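Local coordinates for enoyl-acyl carrier protein reductase (Uncultured bacterium, PDB 6KIA) that probably catalyses the NADH-dependent reduction of enoyl-acyl carrier protein in fatty acid synthesis, as a triclosan-resistant type of enoyl reductase, at residues V302-K314 against A392-E404. Numbering follows the deposited sequence.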
loop_
_atom_site.group_PDB
_atom_site.type_symbol
_atom_site.label_atom_id
_atom_site.label_comp_id
_atom_site.label_asym_id
_atom_site.label_seq_id
_atom_site.Cartn_x
_atom_site.Cartn_y
_atom_site.Cartn_z
ATOM N N VAL A 302 -2.543 4.196 12.818
ATOM C CA VAL A 302 -1.677 4.441 11.668
ATOM C C VAL A 302 -1.761 5.920 11.248
ATOM O O VAL A 302 -0.753 6.553 10.857
ATOM C CB VAL A 302 -2.030 3.483 10.481
ATOM C CG1 VAL A 302 -3.388 3.810 9.852
ATOM C CG2 VAL A 302 -0.895 3.479 9.416
ATOM N N GLU A 303 -2.957 6.475 11.385
ATOM C CA GLU A 303 -3.224 7.831 10.924
ATOM C C GLU A 303 -2.557 8.898 11.816
ATOM O O GLU A 303 -2.438 10.067 11.422
ATOM C CB GLU A 303 -4.745 8.067 10.865
ATOM C CG GLU A 303 -5.369 8.404 12.228
ATOM C CD GLU A 303 -5.545 7.236 13.176
ATOM O OE1 GLU A 303 -5.332 6.067 12.786
ATOM O OE2 GLU A 303 -5.829 7.519 14.367
ATOM N N LEU A 304 -2.116 8.510 13.018
ATOM C CA LEU A 304 -1.435 9.453 13.888
ATOM C C LEU A 304 -0.202 9.990 13.201
ATOM O O LEU A 304 0.189 11.157 13.440
ATOM C CB LEU A 304 -1.052 8.795 15.223
ATOM C CG LEU A 304 -2.236 8.346 16.066
ATOM C CD1 LEU A 304 -1.690 7.731 17.338
ATOM C CD2 LEU A 304 -3.164 9.522 16.406
ATOM N N SER A 305 0.381 9.171 12.319
ATOM C CA SER A 305 1.600 9.595 11.627
ATOM C C SER A 305 1.353 10.697 10.602
ATOM O O SER A 305 2.272 11.414 10.237
ATOM C CB SER A 305 2.257 8.403 10.938
ATOM O OG SER A 305 2.655 7.419 11.894
ATOM N N LEU A 306 0.106 10.861 10.187
ATOM C CA LEU A 306 -0.216 11.724 9.055
ATOM C C LEU A 306 -0.426 13.199 9.433
ATOM O O LEU A 306 -0.117 14.093 8.643
ATOM C CB LEU A 306 -1.466 11.168 8.353
ATOM C CG LEU A 306 -2.050 11.907 7.148
ATOM C CD1 LEU A 306 -1.043 11.965 5.996
ATOM C CD2 LEU A 306 -3.311 11.159 6.730
ATOM N N PHE A 307 -0.917 13.464 10.643
ATOM C CA PHE A 307 -1.239 14.859 11.013
ATOM C C PHE A 307 -0.108 15.888 10.837
ATOM O O PHE A 307 -0.370 17.021 10.391
ATOM C CB PHE A 307 -1.752 14.902 12.457
ATOM C CG PHE A 307 -3.034 14.150 12.661
ATOM C CD1 PHE A 307 -4.229 14.644 12.163
ATOM C CD2 PHE A 307 -3.044 12.954 13.358
ATOM C CE1 PHE A 307 -5.428 13.944 12.351
ATOM C CE2 PHE A 307 -4.232 12.254 13.570
ATOM C CZ PHE A 307 -5.424 12.741 13.079
ATOM N N PRO A 308 1.152 15.513 11.160
ATOM C CA PRO A 308 2.215 16.508 10.978
ATOM C C PRO A 308 2.455 16.924 9.519
ATOM O O PRO A 308 3.226 17.860 9.297
ATOM C CB PRO A 308 3.455 15.804 11.563
ATOM C CG PRO A 308 2.896 14.810 12.533
ATOM C CD PRO A 308 1.642 14.319 11.895
ATOM N N LEU A 309 1.809 16.273 8.550
ATOM C CA LEU A 309 1.865 16.777 7.163
ATOM C C LEU A 309 1.402 18.231 7.123
ATOM O O LEU A 309 1.892 19.029 6.316
ATOM C CB LEU A 309 1.019 15.894 6.221
ATOM C CG LEU A 309 0.999 16.335 4.755
ATOM C CD1 LEU A 309 2.403 16.154 4.136
ATOM C CD2 LEU A 309 -0.063 15.566 3.936
ATOM N N LEU A 310 0.475 18.594 8.016
ATOM C CA LEU A 310 0.032 19.998 8.087
ATOM C C LEU A 310 1.207 20.962 8.324
ATOM O O LEU A 310 1.324 22.022 7.681
ATOM C CB LEU A 310 -1.027 20.177 9.171
ATOM C CG LEU A 310 -2.433 19.714 8.792
ATOM C CD1 LEU A 310 -3.327 19.511 10.003
ATOM C CD2 LEU A 310 -3.069 20.681 7.795
ATOM N N LYS A 311 2.097 20.578 9.232
ATOM C CA LYS A 311 3.233 21.425 9.546
ATOM C C LYS A 311 4.196 21.457 8.367
ATOM O O LYS A 311 4.765 22.503 8.043
ATOM C CB LYS A 311 3.920 20.913 10.818
ATOM C CG LYS A 311 3.079 21.110 12.053
ATOM C CD LYS A 311 3.836 20.717 13.303
ATOM C CE LYS A 311 3.039 21.030 14.550
ATOM N NZ LYS A 311 2.811 22.501 14.684
ATOM N N ALA A 312 4.270 20.339 7.643
ATOM C CA ALA A 312 5.133 20.261 6.466
ATOM C C ALA A 312 4.605 21.180 5.388
ATOM O O ALA A 312 5.397 21.837 4.676
ATOM C CB ALA A 312 5.227 18.806 5.976
ATOM N N LEU A 313 3.278 21.283 5.290
ATOM C CA LEU A 313 2.721 22.131 4.243
ATOM C C LEU A 313 3.164 23.564 4.494
ATOM O O LEU A 313 3.424 24.315 3.548
ATOM C CB LEU A 313 1.200 22.063 4.183
ATOM C CG LEU A 313 0.606 20.755 3.678
ATOM C CD1 LEU A 313 -0.907 20.832 3.628
ATOM C CD2 LEU A 313 1.194 20.340 2.329
ATOM N N LYS A 314 3.281 23.941 5.766
ATOM C CA LYS A 314 3.689 25.307 6.073
ATOM C C LYS A 314 5.179 25.457 5.880
ATOM O O LYS A 314 5.656 26.475 5.355
ATOM C CB LYS A 314 3.305 25.664 7.527
ATOM C CG LYS A 314 1.834 25.933 7.725
ATOM C CD LYS A 314 1.617 26.804 8.958
ATOM C CE LYS A 314 0.296 27.544 8.903
ATOM N NZ LYS A 314 -0.119 27.939 10.278
ATOM N N ALA A 392 -16.396 12.664 8.893
ATOM C CA ALA A 392 -15.688 13.749 8.228
ATOM C C ALA A 392 -14.459 14.096 9.064
ATOM O O ALA A 392 -14.522 14.908 10.000
ATOM C CB ALA A 392 -16.585 14.963 8.037
ATOM N N LEU A 393 -13.344 13.470 8.713
ATOM C CA LEU A 393 -12.132 13.532 9.518
ATOM C C LEU A 393 -11.036 14.360 8.879
ATOM O O LEU A 393 -10.924 14.436 7.649
ATOM C CB LEU A 393 -11.593 12.120 9.750
ATOM C CG LEU A 393 -12.527 11.120 10.422
ATOM C CD1 LEU A 393 -11.920 9.719 10.320
ATOM C CD2 LEU A 393 -12.822 11.531 11.875
ATOM N N VAL A 394 -10.194 14.940 9.725
ATOM C CA VAL A 394 -8.981 15.589 9.267
ATOM C C VAL A 394 -8.150 14.616 8.399
ATOM O O VAL A 394 -7.575 15.006 7.366
ATOM C CB VAL A 394 -8.152 16.097 10.472
ATOM C CG1 VAL A 394 -6.772 16.524 10.024
ATOM C CG2 VAL A 394 -8.870 17.293 11.149
ATOM N N THR A 395 -8.084 13.354 8.824
ATOM C CA THR A 395 -7.291 12.387 8.076
ATOM C C THR A 395 -7.866 12.115 6.688
ATOM O O THR A 395 -7.135 11.668 5.823
ATOM C CB THR A 395 -7.130 11.052 8.817
ATOM O OG1 THR A 395 -8.416 10.493 9.095
ATOM C CG2 THR A 395 -6.343 11.259 10.114
ATOM N N ASP A 396 -9.171 12.316 6.497
ATOM C CA ASP A 396 -9.761 12.186 5.150
ATOM C C ASP A 396 -9.130 13.247 4.220
ATOM O O ASP A 396 -8.664 12.948 3.091
ATOM C CB ASP A 396 -11.293 12.362 5.154
ATOM C CG ASP A 396 -12.028 11.308 5.971
ATOM O OD1 ASP A 396 -11.488 10.201 6.197
ATOM O OD2 ASP A 396 -13.186 11.584 6.368
ATOM N N VAL A 397 -9.133 14.494 4.683
ATOM C CA VAL A 397 -8.552 15.589 3.927
ATOM C C VAL A 397 -7.074 15.295 3.631
ATOM O O VAL A 397 -6.610 15.391 2.481
ATOM C CB VAL A 397 -8.682 16.949 4.698
ATOM C CG1 VAL A 397 -8.040 18.055 3.918
ATOM C CG2 VAL A 397 -10.157 17.267 4.950
ATOM N N LEU A 398 -6.337 14.902 4.670
ATOM C CA LEU A 398 -4.898 14.737 4.506
ATOM C C LEU A 398 -4.520 13.509 3.656
ATOM O O LEU A 398 -3.561 13.575 2.864
ATOM C CB LEU A 398 -4.201 14.665 5.866
ATOM C CG LEU A 398 -4.306 15.932 6.751
ATOM C CD1 LEU A 398 -3.580 15.688 8.071
ATOM C CD2 LEU A 398 -3.743 17.138 6.004
ATOM N N SER A 399 -5.272 12.418 3.789
ATOM C CA SER A 399 -5.040 11.231 2.968
ATOM C C SER A 399 -5.263 11.582 1.503
ATOM O O SER A 399 -4.457 11.188 0.656
ATOM C CB SER A 399 -5.940 10.077 3.381
ATOM O OG SER A 399 -5.634 9.612 4.694
ATOM N N ALA A 400 -6.333 12.335 1.200
ATOM C CA ALA A 400 -6.524 12.770 -0.202
ATOM C C ALA A 400 -5.356 13.633 -0.701
ATOM O O ALA A 400 -4.961 13.539 -1.878
ATOM C CB ALA A 400 -7.850 13.520 -0.373
ATOM N N LEU A 401 -4.814 14.495 0.166
ATOM C CA LEU A 401 -3.644 15.296 -0.239
ATOM C C LEU A 401 -2.433 14.417 -0.570
ATOM O O LEU A 401 -1.697 14.672 -1.541
ATOM C CB LEU A 401 -3.303 16.281 0.880
ATOM C CG LEU A 401 -4.275 17.444 1.103
ATOM C CD1 LEU A 401 -3.608 18.495 2.002
ATOM C CD2 LEU A 401 -4.717 18.099 -0.202
ATOM N N VAL A 402 -2.212 13.375 0.229
ATOM C CA VAL A 402 -1.075 12.489 -0.024
ATOM C C VAL A 402 -1.269 11.717 -1.343
ATOM O O VAL A 402 -0.309 11.551 -2.089
ATOM C CB VAL A 402 -0.839 11.508 1.158
ATOM C CG1 VAL A 402 0.269 10.507 0.800
ATOM C CG2 VAL A 402 -0.425 12.286 2.398
ATOM N N LEU A 403 -2.486 11.275 -1.642
ATOM C CA LEU A 403 -2.744 10.692 -2.981
ATOM C C LEU A 403 -2.331 11.654 -4.097
ATOM O O LEU A 403 -1.583 11.286 -5.073
ATOM C CB LEU A 403 -4.233 10.335 -3.137
ATOM C CG LEU A 403 -4.668 8.897 -2.890
ATOM C CD1 LEU A 403 -4.151 8.355 -1.588
ATOM C CD2 LEU A 403 -6.210 8.765 -3.030
ATOM N N GLU A 404 -2.835 12.874 -3.942
ATOM C CA GLU A 404 -2.623 13.949 -4.907
ATOM C C GLU A 404 -1.140 14.267 -5.113
ATOM O O GLU A 404 -0.705 14.515 -6.245
ATOM C CB GLU A 404 -3.373 15.212 -4.449
ATOM C CG GLU A 404 -3.219 16.413 -5.350
ATOM C CD GLU A 404 -4.109 17.576 -4.924
ATOM O OE1 GLU A 404 -4.829 17.451 -3.906
ATOM O OE2 GLU A 404 -4.111 18.607 -5.623
#
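L306 reaches across to helix 394-404 and lies against L398, the two side chains running antiparallel alongside each other. Its CG is anti to the backbone N (chi1 178°), which sends both methyls toward the facing helix, where they divide between successive turns. CD2 of L306 rests 3.7 Å from L398 CB, while its CD1 packs on V402 CG2. L309, three residues on, has the same rotamer and brings CD2 to within 3.6 Å of that V402 methyl. L398 is itself forked between two neighbours; its CD1 lies beside the backbone of F307, its CD2 beside L310, whose side chain is roughly perpendicular to it. Farther along, L313 CD1 touches L401 CD1.

At the other end, V394 meets the edge of the F307 ring near its plane, CG1 standing 3.7 Å from CE1. T395 adds its methyl obliquely, with CG2 3.4 Å from F307 CZ and also against the CB of E303. The carboxylate of E303 turns away from this apolar patch, to S380 and the backbone of G301.

S399 OG touches L306 CD2 at 3.5 Å, and its side chain lies about 8 Å from the bound NADH. This hydroxyl donates to T395 O at 2.8 Å, tilted 26° from the carbonyl plane, on the opposite face from S399 N. S399 OG also hydrogen-bonds the backbone N of R292. Helices 339-351 and 370-385 pack on F307, and helix 426-436 on L309 and L313.

The turn leading into helix 309-315, together with the first turns of that helix, thus packs on helix 394-413. No hydrogen bond joins the two segments, so the buried contact rests on apolar side-chain packing, while the E303 carboxylate and S399 OG are satisfied by partners of their own.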